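Local coordinates for WipB (Legionella pneumophila, PDB 5NNY), which acts as a Ser/Thr phosphatase that is translocated into host cells and targets the lysosomal nutrient sensing machinery, here represented by its phosphatase domain, at residues R92-D96 with V206-A210; R151-I155 with Y260-Y266. All coordinates share one frame; numbering follows the deposited sequence.

Contact 1: R92-D96 with V206-A210; sequences RLIGD and VFSHA
G95 and D96 open the G-D-E-L-V-D-R stretch, the counterpart of the GDxxDR motif of calcineurin-like phosphoesterases with one residue more, and they meet H209 of the S-H-A-G loop. Both segments lead off strands of the mixed sheet, 90-93 and 203-208. These strands are not sheet neighbours. Their side chains face each other across the core, as in the family's β-sandwich, and the touching parts run within 12° of the same direction. In related phosphatases such loops supply metal ligands, so D96 and H209, together with D10, H12 and N128, probably outline the active site.

Deeper in, R92 lies flat on F207. The guanidinium and ring planes are 6° apart, with centres 4.4 Å apart. The arginine chain is extended from CG to NE, which carries CD over the middle of the ring, 3.8 Å from its centroid, in a CH-pi contact. E123 and D5 form salt bridges with NE and NH1 of R92. They hold the guanidinium over the aromatic face.

I94 lies between this stack and the loops. Its CD1 touches the edge of the F207 ring, while CG1 rests 3.3 Å from the backbone O of S208. The backbone O of I94 accepts a hydrogen bond from H209 ND1 at 2.9 Å. That bond helps to fix the rotation of the imidazole and leaves NE2 turned away from I94 O. The ring reaches I94 because CG of H209 is anti to the backbone N (chi1 167°). I94 O lies close to the imidazole plane. G95 passes by with its CA 4.1 Å from H209 ND1. Beyond it the D96 carboxylate crosses the imidazole with the planes well tilted, and its OD1 comes within 3.3 Å of H209 CE1.

Contact 2: R151-I155 with Y260-Y266; sequences RLGNI and YTHDMMY
R151 lays its CB over one face of the H262 imidazole, 4.1 Å from the ring centroid, in a CH-pi contact. From there the chain bends. The turns at chi2 (-130°) and chi3 (-71°) bring a face of the guanidinium over H262 ND1, with NH1 at the edge of the ring. NH1 comes close to H262 ND1, but the angle is poor and the pair is not a hydrogen bond. The two flat groups stand steeply against each other. The other ring nitrogen of H262, NE2, is hydrogen-bonded to E135, which helps to hold the imidazole in place.

L152 meets the same ring at its edge, with CD2 3.8 Å from H262 CD2. This methyl also packs on M265 CG. The other methyl, CD1, approaches the hydroxyl of Y260, whose OH is itself hydrogen-bonded to E135.

The far end of the contact is built round Y266. Its OH accepts a nearly straight hydrogen bond from N154 ND2, 3.0 Å long with an angle of 166° at the hydrogen. The oxygen lies near the amide plane of N154. I155 crosses the tyrosine at about a right angle and sets CG2 3.4 Å from Y266 CD1. Its CG1 sits between the backbone N and the carbonyl carbon (chi1 63°) and sends CD1 to M265 CB, 3.7 Å away. L152, I155 and M265 are buried, while R151 and N154 are exposed.

The contact joins the short, weakly bonded helix 150-153 and the turn after it to the start of helix 262-270 and Y260 just before it. Helix 128-138 borders it through I131, E132 and E135. Helix 280-286 closes on I155 and M265 with W286.

Both contacts belong to the one phosphatase domain, with centres 20 Å apart and nearest atoms about 9 Å apart, so they do not touch. Their segments alternate along the chain: 92-96, 151-155, 206-210, 260-266. Contact 1 is buried near the middle of the domain, at the ends of two sheet strands. Contact 2 lies about 17 Å from the chain centre, among helices and partly exposed. Helix 128-138 links them: N128 and H129 at its start touch H209 and D96, while I131, E132 and E135 reach contact 2. One helix therefore runs from the probable catalytic centre to the helices around contact 2.

Contact 1: R92-D96 with V206-A210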
loop_
_atom_site.group_PDB
_atom_site.type_symbol
_atom_site.label_atom_id
_atom_site.label_comp_id
_atom_site.label_asym_id
_atom_site.label_seq_id
_atom_site.Cartn_x
_atom_site.Cartn_y
_atom_site.Cartn_z
ATOM N N ARG A 92 4.709 7.372 -6.729
ATOM C CA ARG A 92 4.361 5.956 -6.794
ATOM C C ARG A 92 4.919 5.254 -5.567
ATOM O O ARG A 92 6.132 5.283 -5.332
ATOM C CB ARG A 92 4.909 5.284 -8.056
ATOM C CG ARG A 92 4.248 5.679 -9.345
ATOM C CD ARG A 92 4.722 4.777 -10.505
ATOM N NE ARG A 92 4.022 5.108 -11.751
ATOM C CZ ARG A 92 4.405 6.069 -12.575
ATOM N NH1 ARG A 92 5.478 6.777 -12.274
ATOM N NH2 ARG A 92 3.714 6.330 -13.682
ATOM N N LEU A 93 4.040 4.615 -4.799
ATOM C CA LEU A 93 4.451 3.774 -3.683
ATOM C C LEU A 93 4.501 2.316 -4.140
ATOM O O LEU A 93 3.466 1.716 -4.442
ATOM C CB LEU A 93 3.489 3.947 -2.506
ATOM C CG LEU A 93 3.607 5.203 -1.621
ATOM C CD1 LEU A 93 3.441 6.517 -2.385
ATOM C CD2 LEU A 93 2.603 5.145 -0.439
ATOM N N ILE A 94 5.705 1.741 -4.174
ATOM C CA ILE A 94 5.850 0.351 -4.601
ATOM C C ILE A 94 5.249 -0.608 -3.570
ATOM O O ILE A 94 5.018 -1.788 -3.871
ATOM C CB ILE A 94 7.340 0.072 -4.910
ATOM C CG1 ILE A 94 7.488 -0.823 -6.132
ATOM C CG2 ILE A 94 8.064 -0.512 -3.712
ATOM C CD1 ILE A 94 7.481 -0.061 -7.441
ATOM N N GLY A 95 4.965 -0.127 -2.362
ATOM C CA GLY A 95 4.093 -0.845 -1.464
ATOM C C GLY A 95 4.642 -0.893 -0.050
ATOM O O GLY A 95 5.524 -0.121 0.339
ATOM N N ASP A 96 4.085 -1.835 0.709
ATOM C CA ASP A 96 4.428 -2.048 2.112
ATOM C C ASP A 96 4.290 -0.756 2.915
ATOM O O ASP A 96 5.010 -0.532 3.886
ATOM C CB ASP A 96 5.831 -2.627 2.257
ATOM C CG ASP A 96 5.939 -4.046 1.722
ATOM O OD1 ASP A 96 4.933 -4.593 1.249
ATOM O OD2 ASP A 96 7.048 -4.607 1.774
ATOM N N VAL A 206 7.020 -0.571 -16.564
ATOM C CA VAL A 206 5.916 -1.169 -15.807
ATOM C C VAL A 206 6.335 -1.261 -14.345
ATOM O O VAL A 206 7.429 -1.753 -14.041
ATOM C CB VAL A 206 5.519 -2.547 -16.370
ATOM C CG1 VAL A 206 4.592 -3.295 -15.405
ATOM C CG2 VAL A 206 4.823 -2.365 -17.722
ATOM N N PHE A 207 5.474 -0.775 -13.448
ATOM C CA PHE A 207 5.716 -0.778 -12.009
ATOM C C PHE A 207 4.812 -1.797 -11.337
ATOM O O PHE A 207 3.632 -1.916 -11.670
ATOM C CB PHE A 207 5.471 0.599 -11.374
ATOM C CG PHE A 207 6.399 1.688 -11.880
ATOM C CD1 PHE A 207 6.073 2.426 -13.001
ATOM C CD2 PHE A 207 7.579 1.973 -11.215
ATOM C CE1 PHE A 207 6.919 3.432 -13.463
ATOM C CE2 PHE A 207 8.429 2.975 -11.664
ATOM C CZ PHE A 207 8.101 3.704 -12.790
ATOM N N SER A 208 5.379 -2.525 -10.388
ATOM C CA SER A 208 4.619 -3.494 -9.618
ATOM C C SER A 208 5.329 -3.630 -8.288
ATOM O O SER A 208 6.482 -3.229 -8.148
ATOM C CB SER A 208 4.516 -4.846 -10.334
ATOM O OG SER A 208 5.806 -5.409 -10.548
ATOM N N HIS A 209 4.611 -4.163 -7.295
ATOM C CA HIS A 209 5.246 -4.368 -6.000
ATOM C C HIS A 209 6.362 -5.413 -6.075
ATOM O O HIS A 209 7.423 -5.249 -5.454
ATOM C CB HIS A 209 4.196 -4.778 -4.959
ATOM C CG HIS A 209 4.801 -5.289 -3.692
ATOM N ND1 HIS A 209 5.488 -4.475 -2.816
ATOM C CD2 HIS A 209 4.857 -6.533 -3.172
ATOM C CE1 HIS A 209 5.919 -5.194 -1.794
ATOM N NE2 HIS A 209 5.548 -6.445 -1.986
ATOM N N ALA A 210 6.152 -6.485 -6.839
ATOM C CA ALA A 210 7.065 -7.619 -6.905
ATOM C C ALA A 210 7.381 -7.935 -8.360
ATOM O O ALA A 210 6.768 -7.392 -9.279
ATOM C CB ALA A 210 6.465 -8.861 -6.219
#

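Contact 2: R151-I155 with Y260-Y266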
loop_
_atom_site.group_PDB
_atom_site.type_symbol
_atom_site.label_atom_id
_atom_site.label_comp_id
_atom_site.label_asym_id
_atom_site.label_seq_id
_atom_site.Cartn_x
_atom_site.Cartn_y
_atom_site.Cartn_z
ATOM N N ARG A 151 -5.868 -15.073 8.993
ATOM C CA ARG A 151 -5.118 -15.973 8.115
ATOM C C ARG A 151 -3.995 -15.229 7.394
ATOM O O ARG A 151 -2.864 -15.719 7.307
ATOM C CB ARG A 151 -6.053 -16.662 7.107
ATOM C CG ARG A 151 -7.309 -17.331 7.698
ATOM C CD ARG A 151 -7.524 -18.787 7.243
ATOM N NE ARG A 151 -7.920 -18.961 5.836
ATOM C CZ ARG A 151 -9.176 -19.069 5.395
ATOM N NH1 ARG A 151 -9.409 -19.250 4.096
ATOM N NH2 ARG A 151 -10.198 -18.992 6.238
ATOM N N LEU A 152 -4.280 -14.028 6.880
ATOM C CA LEU A 152 -3.216 -13.230 6.281
ATOM C C LEU A 152 -2.147 -12.852 7.301
ATOM O O LEU A 152 -0.962 -12.787 6.963
ATOM C CB LEU A 152 -3.803 -11.980 5.636
ATOM C CG LEU A 152 -4.679 -12.305 4.427
ATOM C CD1 LEU A 152 -5.236 -11.007 3.851
ATOM C CD2 LEU A 152 -3.851 -13.080 3.377
ATOM N N GLY A 153 -2.540 -12.603 8.547
ATOM C CA GLY A 153 -1.565 -12.287 9.576
ATOM C C GLY A 153 -0.629 -13.430 9.907
ATOM O O GLY A 153 0.424 -13.197 10.515
ATOM N N ASN A 154 -1.001 -14.660 9.536
ATOM C CA ASN A 154 -0.148 -15.822 9.749
ATOM C C ASN A 154 1.064 -15.841 8.827
ATOM O O ASN A 154 1.998 -16.615 9.075
ATOM C CB ASN A 154 -0.923 -17.122 9.518
ATOM C CG ASN A 154 -1.895 -17.442 10.621
ATOM O OD1 ASN A 154 -1.787 -16.930 11.738
ATOM N ND2 ASN A 154 -2.857 -18.316 10.319
ATOM N N ILE A 155 1.069 -15.059 7.748
ATOM C CA ILE A 155 2.129 -15.180 6.744
ATOM C C ILE A 155 2.997 -13.955 6.654
ATOM O O ILE A 155 3.865 -13.887 5.772
ATOM C CB ILE A 155 1.567 -15.528 5.353
ATOM C CG1 ILE A 155 0.666 -14.405 4.837
ATOM C CG2 ILE A 155 0.838 -16.855 5.419
ATOM C CD1 ILE A 155 0.008 -14.702 3.513
ATOM N N TYR A 260 -8.654 -13.697 -4.652
ATOM C CA TYR A 260 -7.676 -14.677 -4.189
ATOM C C TYR A 260 -8.358 -15.528 -3.123
ATOM O O TYR A 260 -9.364 -15.126 -2.532
ATOM C CB TYR A 260 -6.420 -14.004 -3.605
ATOM C CG TYR A 260 -6.760 -13.101 -2.421
ATOM C CD1 TYR A 260 -6.874 -13.626 -1.137
ATOM C CD2 TYR A 260 -6.976 -11.724 -2.592
ATOM C CE1 TYR A 260 -7.198 -12.824 -0.041
ATOM C CE2 TYR A 260 -7.292 -10.908 -1.496
ATOM C CZ TYR A 260 -7.409 -11.467 -0.232
ATOM O OH TYR A 260 -7.721 -10.675 0.856
ATOM N N THR A 261 -7.770 -16.683 -2.835
ATOM C CA THR A 261 -8.156 -17.435 -1.645
ATOM C C THR A 261 -6.944 -17.544 -0.730
ATOM O O THR A 261 -5.808 -17.321 -1.149
ATOM C CB THR A 261 -8.713 -18.817 -2.013
ATOM O OG1 THR A 261 -7.706 -19.571 -2.680
ATOM C CG2 THR A 261 -9.909 -18.680 -2.937
ATOM N N HIS A 262 -7.190 -17.853 0.545
ATOM C CA HIS A 262 -6.085 -17.806 1.495
ATOM C C HIS A 262 -5.057 -18.906 1.235
ATOM O O HIS A 262 -3.877 -18.732 1.548
ATOM C CB HIS A 262 -6.615 -17.855 2.929
ATOM C CG HIS A 262 -7.322 -16.594 3.339
ATOM N ND1 HIS A 262 -8.657 -16.556 3.685
ATOM C CD2 HIS A 262 -6.879 -15.318 3.432
ATOM C CE1 HIS A 262 -8.999 -15.315 3.993
ATOM N NE2 HIS A 262 -7.939 -14.544 3.841
ATOM N N ASP A 263 -5.467 -20.028 0.648
ATOM C CA ASP A 263 -4.483 -21.057 0.314
ATOM C C ASP A 263 -3.473 -20.531 -0.708
ATOM O O ASP A 263 -2.290 -20.902 -0.688
ATOM C CB ASP A 263 -5.187 -22.322 -0.193
ATOM C CG ASP A 263 -6.020 -22.083 -1.443
ATOM O OD1 ASP A 263 -7.161 -21.573 -1.330
ATOM O OD2 ASP A 263 -5.536 -22.412 -2.555
ATOM N N MET A 264 -3.930 -19.668 -1.618
ATOM C CA MET A 264 -3.009 -19.048 -2.573
ATOM C C MET A 264 -1.967 -18.206 -1.855
ATOM O O MET A 264 -0.812 -18.128 -2.281
ATOM C CB MET A 264 -3.774 -18.181 -3.568
ATOM C CG MET A 264 -4.762 -18.894 -4.441
ATOM S SD MET A 264 -5.647 -17.626 -5.349
ATOM C CE MET A 264 -7.054 -18.505 -6.009
ATOM N N MET A 265 -2.361 -17.551 -0.770
ATOM C CA MET A 265 -1.432 -16.655 -0.087
ATOM C C MET A 265 -0.440 -17.433 0.771
ATOM O O MET A 265 0.727 -17.037 0.902
ATOM C CB MET A 265 -2.222 -15.632 0.751
ATOM C CG MET A 265 -3.205 -14.831 -0.094
ATOM S SD MET A 265 -2.380 -13.998 -1.472
ATOM C CE MET A 265 -1.860 -12.478 -0.677
ATOM N N TYR A 266 -0.868 -18.548 1.361
ATOM C CA TYR A 266 0.097 -19.389 2.069
ATOM C C TYR A 266 1.142 -19.932 1.099
ATOM O O TYR A 266 2.347 -19.908 1.377
ATOM C CB TYR A 266 -0.598 -20.557 2.769
ATOM C CG TYR A 266 -1.369 -20.186 4.021
ATOM C CD1 TYR A 266 -0.692 -19.872 5.200
ATOM C CD2 TYR A 266 -2.764 -20.196 4.040
ATOM C CE1 TYR A 266 -1.379 -19.546 6.356
ATOM C CE2 TYR A 266 -3.472 -19.872 5.215
ATOM C CZ TYR A 266 -2.765 -19.544 6.359
ATOM O OH TYR A 266 -3.429 -19.219 7.524
#